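Cow rumen GH26 endo-mannanase (Metagenome, PDB 6UEH) probably hydrolyses internal beta-1,4-mannosidic linkages of mannans such as galactomannan, carrying a calcium-binding accessory domain beside its GH26 catalytic barrel. Local coordinates at residues M60-L71 with Y122-A133. Sequence-based numbering, arbitrary orientation.
Sequences MYQFTAKVAQIL and YAEFDTITVEEA. With CA (calcium ion), chain B.
Phe-63 and Val-130 lie alongside each other on the buried face of two antiparallel strands, CG2 of Val-130 meeting CE2 of the ring at 3.8 Å while CG1 sits over one ring face. The same face continues through Ala-65, whose CB comes to the edge of the Phe-125 ring, and Val-67, whose CG1 lies 3.7 Å from CD2 of Phe-125. With CG1 of Val-67 anti to the carbonyl carbon (chi1 -53°), that methyl is brought to the ring, which also meets Phe-116. These strands belong to the beta-sandwich of the CBM6-type domain, 60-69 running between 97-107 and 123-132. Their ladder is interrupted at Asp-126, where the chain turns a corner: its N donates to Lys-66 O (2.8 Å), nearly along the C=O axis, while its O and OD1 (2.3 Å from the ion) bind calcium with Glu-13, Glu-15, Ser-37 and Gly-40. The face carrying Thr-64, Thr-129 and Glu-131 is looser and more open to solvent. There a water lies 2.7 Å from both Thr-64 OG1 and Glu-131 OE2, and the Lys-66 ammonium turns away to a salt bridge with Asp-99. Toward one end, Tyr-61 runs beside Glu-132, ring and carboxylate planes 61° apart, and a water links Tyr-61 OH to Glu-132 OE2. A serine in place of Tyr-61 would probably leave this water without its phenolic partner and open a gap beside Glu-132 and Phe-8.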
loop_
_atom_site.group_PDB
_atom_site.type_symbol
_atom_site.label_atom_id
_atom_site.label_comp_id
_atom_site.label_asym_id
_atom_site.label_seq_id
_atom_site.Cartn_x
_atom_site.Cartn_y
_atom_site.Cartn_z
ATOM N N MET A 60 -9.349 -18.887 1.848
ATOM C CA MET A 60 -9.673 -17.729 2.675
ATOM C C MET A 60 -11.059 -17.875 3.290
ATOM O O MET A 60 -11.997 -18.324 2.630
ATOM C CB MET A 60 -9.590 -16.439 1.860
ATOM C CG MET A 60 -8.200 -16.138 1.322
ATOM S SD MET A 60 -6.998 -15.873 2.641
ATOM C CE MET A 60 -7.515 -14.277 3.262
ATOM N N TYR A 61 -11.182 -17.487 4.554
ATOM C CA TYR A 61 -12.430 -17.665 5.287
ATOM C C TYR A 61 -12.799 -16.430 6.105
ATOM O O TYR A 61 -11.934 -15.761 6.669
ATOM C CB TYR A 61 -12.331 -18.899 6.188
ATOM C CG TYR A 61 -12.336 -20.193 5.407
ATOM C CD1 TYR A 61 -11.163 -20.712 4.871
ATOM C CD2 TYR A 61 -13.519 -20.884 5.186
ATOM C CE1 TYR A 61 -11.168 -21.887 4.146
ATOM C CE2 TYR A 61 -13.535 -22.060 4.461
ATOM C CZ TYR A 61 -12.358 -22.558 3.942
ATOM O OH TYR A 61 -12.372 -23.729 3.221
ATOM N N GLN A 62 -14.094 -16.132 6.147
ATOM C CA GLN A 62 -14.609 -14.978 6.870
ATOM C C GLN A 62 -14.922 -15.329 8.322
ATOM O O GLN A 62 -15.602 -16.318 8.602
ATOM C CB GLN A 62 -15.861 -14.436 6.177
ATOM C CG GLN A 62 -16.598 -13.360 6.960
ATOM C CD GLN A 62 -15.805 -12.076 7.073
ATOM O OE1 GLN A 62 -15.256 -11.584 6.087
ATOM N NE2 GLN A 62 -15.739 -11.524 8.280
ATOM N N PHE A 63 -14.423 -14.511 9.243
ATOM C CA PHE A 63 -14.631 -14.747 10.666
ATOM C C PHE A 63 -15.516 -13.670 11.282
ATOM O O PHE A 63 -15.217 -12.479 11.199
ATOM C CB PHE A 63 -13.288 -14.821 11.394
ATOM C CG PHE A 63 -12.445 -15.987 10.973
ATOM C CD1 PHE A 63 -11.662 -15.918 9.830
ATOM C CD2 PHE A 63 -12.448 -17.160 11.707
ATOM C CE1 PHE A 63 -10.895 -16.994 9.433
ATOM C CE2 PHE A 63 -11.682 -18.239 11.316
ATOM C CZ PHE A 63 -10.903 -18.156 10.178
ATOM N N THR A 64 -16.611 -14.104 11.891
ATOM C CA THR A 64 -17.554 -13.199 12.529
ATOM C C THR A 64 -17.943 -13.772 13.888
ATOM O O THR A 64 -17.930 -14.987 14.081
ATOM C CB THR A 64 -18.811 -12.991 11.658
ATOM O OG1 THR A 64 -18.417 -12.755 10.301
ATOM C CG2 THR A 64 -19.636 -11.809 12.153
ATOM N N ALA A 65 -18.272 -12.903 14.834
ATOM C CA ALA A 65 -18.700 -13.366 16.145
ATOM C C ALA A 65 -19.728 -12.424 16.752
ATOM O O ALA A 65 -19.695 -11.214 16.518
ATOM C CB ALA A 65 -17.501 -13.514 17.073
ATOM N N LYS A 66 -20.654 -12.996 17.513
ATOM C CA LYS A 66 -21.603 -12.213 18.289
ATOM C C LYS A 66 -20.944 -11.870 19.614
ATOM O O LYS A 66 -20.753 -12.744 20.466
ATOM C CB LYS A 66 -22.904 -12.982 18.510
ATOM C CG LYS A 66 -24.021 -12.142 19.103
ATOM C CD LYS A 66 -24.741 -11.355 18.027
ATOM C CE LYS A 66 -25.468 -12.288 17.071
ATOM N NZ LYS A 66 -26.182 -11.538 16.001
ATOM N N VAL A 67 -20.573 -10.607 19.783
ATOM C CA VAL A 67 -19.750 -10.228 20.922
ATOM C C VAL A 67 -20.335 -9.093 21.748
ATOM O O VAL A 67 -21.328 -8.468 21.374
ATOM C CB VAL A 67 -18.337 -9.799 20.474
ATOM C CG1 VAL A 67 -17.701 -10.874 19.606
ATOM C CG2 VAL A 67 -18.400 -8.471 19.731
ATOM N N ALA A 68 -19.704 -8.855 22.892
ATOM C CA ALA A 68 -19.947 -7.671 23.694
ATOM C C ALA A 68 -18.620 -7.259 24.312
ATOM O O ALA A 68 -17.683 -8.054 24.365
ATOM C CB ALA A 68 -20.991 -7.935 24.766
ATOM N N GLN A 69 -18.538 -6.017 24.771
ATOM C CA GLN A 69 -17.304 -5.506 25.352
ATOM C C GLN A 69 -17.636 -4.309 26.230
ATOM O O GLN A 69 -17.930 -3.225 25.725
ATOM C CB GLN A 69 -16.310 -5.127 24.248
ATOM C CG GLN A 69 -14.887 -4.877 24.725
ATOM C CD GLN A 69 -14.712 -3.501 25.337
ATOM O OE1 GLN A 69 -14.392 -3.372 26.517
ATOM N NE2 GLN A 69 -14.924 -2.464 24.534
ATOM N N ILE A 70 -17.600 -4.508 27.545
ATOM C CA ILE A 70 -18.080 -3.485 28.467
ATOM C C ILE A 70 -17.021 -2.978 29.446
ATOM O O ILE A 70 -17.342 -2.248 30.379
ATOM C CB ILE A 70 -19.281 -3.999 29.289
ATOM C CG1 ILE A 70 -18.873 -5.213 30.128
ATOM C CG2 ILE A 70 -20.448 -4.341 28.376
ATOM C CD1 ILE A 70 -19.938 -5.661 31.112
ATOM N N LEU A 71 -15.763 -3.352 29.239
ATOM C CA LEU A 71 -14.704 -2.882 30.130
ATOM C C LEU A 71 -14.232 -1.473 29.762
ATOM O O LEU A 71 -14.010 -0.634 30.637
ATOM C CB LEU A 71 -13.520 -3.851 30.118
ATOM C CG LEU A 71 -12.444 -3.546 31.160
ATOM C CD1 LEU A 71 -13.041 -3.595 32.560
ATOM C CD2 LEU A 71 -11.263 -4.505 31.033
ATOM N N TYR A 122 -10.826 -9.605 27.962
ATOM C CA TYR A 122 -11.943 -8.994 28.685
ATOM C C TYR A 122 -13.022 -8.502 27.726
ATOM O O TYR A 122 -13.383 -7.321 27.695
ATOM C CB TYR A 122 -11.434 -7.889 29.606
ATOM C CG TYR A 122 -10.586 -8.480 30.708
ATOM C CD1 TYR A 122 -11.171 -9.014 31.849
ATOM C CD2 TYR A 122 -9.206 -8.560 30.581
ATOM C CE1 TYR A 122 -10.401 -9.578 32.850
ATOM C CE2 TYR A 122 -8.427 -9.125 31.574
ATOM C CZ TYR A 122 -9.030 -9.632 32.706
ATOM O OH TYR A 122 -8.258 -10.193 33.695
ATOM N N ALA A 123 -13.515 -9.452 26.938
ATOM C CA ALA A 123 -14.643 -9.251 26.043
ATOM C C ALA A 123 -15.499 -10.513 26.067
ATOM O O ALA A 123 -15.036 -11.577 26.479
ATOM C CB ALA A 123 -14.173 -8.940 24.633
ATOM N N GLU A 124 -16.742 -10.395 25.621
ATOM C CA GLU A 124 -17.686 -11.501 25.716
ATOM C C GLU A 124 -17.991 -12.070 24.339
ATOM O O GLU A 124 -18.131 -11.325 23.369
ATOM C CB GLU A 124 -18.975 -11.047 26.407
ATOM C CG GLU A 124 -18.783 -10.557 27.844
ATOM C CD GLU A 124 -18.115 -9.194 27.926
ATOM O OE1 GLU A 124 -18.632 -8.238 27.310
ATOM O OE2 GLU A 124 -17.065 -9.078 28.597
ATOM N N PHE A 125 -18.092 -13.394 24.259
ATOM C CA PHE A 125 -18.357 -14.073 22.997
ATOM C C PHE A 125 -19.541 -15.027 23.135
ATOM O O PHE A 125 -19.488 -15.984 23.906
ATOM C CB PHE A 125 -17.113 -14.832 22.527
ATOM C CG PHE A 125 -15.938 -13.946 22.235
ATOM C CD1 PHE A 125 -15.131 -13.481 23.260
ATOM C CD2 PHE A 125 -15.638 -13.577 20.934
ATOM C CE1 PHE A 125 -14.053 -12.663 22.995
ATOM C CE2 PHE A 125 -14.558 -12.759 20.664
ATOM C CZ PHE A 125 -13.763 -12.302 21.696
ATOM N N ASP A 126 -20.610 -14.751 22.392
ATOM C CA ASP A 126 -21.809 -15.584 22.425
ATOM C C ASP A 126 -21.691 -16.739 21.437
ATOM O O ASP A 126 -21.797 -17.904 21.814
ATOM C CB ASP A 126 -23.050 -14.742 22.112
ATOM C CG ASP A 126 -24.336 -15.549 22.164
ATOM O OD1 ASP A 126 -24.361 -16.601 22.837
ATOM O OD2 ASP A 126 -25.329 -15.123 21.537
ATOM N N THR A 127 -21.486 -16.398 20.169
ATOM C CA THR A 127 -21.257 -17.384 19.121
ATOM C C THR A 127 -20.116 -16.932 18.217
ATOM O O THR A 127 -19.761 -15.754 18.191
ATOM C CB THR A 127 -22.510 -17.612 18.251
ATOM O OG1 THR A 127 -22.900 -16.374 17.646
ATOM C CG2 THR A 127 -23.667 -18.153 19.084
ATOM N N ILE A 128 -19.545 -17.877 17.480
ATOM C CA ILE A 128 -18.512 -17.581 16.496
ATOM C C ILE A 128 -18.892 -18.247 15.177
ATOM O O ILE A 128 -19.341 -19.393 15.165
ATOM C CB ILE A 128 -17.127 -18.069 16.961
ATOM C CG1 ILE A 128 -16.786 -17.474 18.331
ATOM C CG2 ILE A 128 -16.060 -17.718 15.932
ATOM C CD1 ILE A 128 -15.668 -18.200 19.055
ATOM N N THR A 129 -18.727 -17.527 14.072
ATOM C CA THR A 129 -19.129 -18.038 12.766
ATOM C C THR A 129 -17.990 -17.977 11.753
ATOM O O THR A 129 -17.336 -16.945 11.599
ATOM C CB THR A 129 -20.344 -17.259 12.213
ATOM O OG1 THR A 129 -21.479 -17.488 13.058
ATOM C CG2 THR A 129 -20.683 -17.707 10.803
ATOM N N VAL A 130 -17.755 -19.095 11.072
ATOM C CA VAL A 130 -16.760 -19.159 10.009
ATOM C C VAL A 130 -17.433 -19.479 8.677
ATOM O O VAL A 130 -18.132 -20.485 8.549
ATOM C CB VAL A 130 -15.678 -20.216 10.303
ATOM C CG1 VAL A 130 -14.610 -20.202 9.219
ATOM C CG2 VAL A 130 -15.053 -19.974 11.669
ATOM N N GLU A 131 -17.221 -18.614 7.692
ATOM C CA GLU A 131 -17.795 -18.791 6.361
ATOM C C GLU A 131 -16.709 -18.753 5.298
ATOM O O GLU A 131 -15.637 -18.196 5.524
ATOM C CB GLU A 131 -18.829 -17.703 6.073
ATOM C CG GLU A 131 -20.010 -17.695 7.022
ATOM C CD GLU A 131 -20.771 -16.388 6.979
ATOM O OE1 GLU A 131 -21.951 -16.394 6.570
ATOM O OE2 GLU A 131 -20.189 -15.352 7.362
ATOM N N GLU A 132 -16.986 -19.339 4.135
ATOM C CA GLU A 132 -16.103 -19.161 2.992
ATOM C C GLU A 132 -16.063 -17.675 2.648
ATOM O O GLU A 132 -17.097 -17.009 2.635
ATOM C CB GLU A 132 -16.572 -19.997 1.800
ATOM C CG GLU A 132 -16.428 -21.495 2.031
ATOM C CD GLU A 132 -17.008 -22.327 0.905
ATOM O OE1 GLU A 132 -17.773 -21.775 0.088
ATOM O OE2 GLU A 132 -16.700 -23.534 0.840
ATOM N N ALA A 133 -14.866 -17.155 2.400
ATOM C CA ALA A 133 -14.691 -15.721 2.201
ATOM C C ALA A 133 -15.392 -15.232 0.943
ATOM O O ALA A 133 -15.489 -15.951 -0.049
ATOM C CB ALA A 133 -13.211 -15.365 2.145
HETATM CA CA CA B . -23.799 -18.755 23.431
HETATM O O HOH W 1 -14.381 -24.675 1.625
HETATM O O HOH W 2 -18.493 -15.286 9.398
HETATM O O HOH W 3 -15.839 -6.765 28.844
#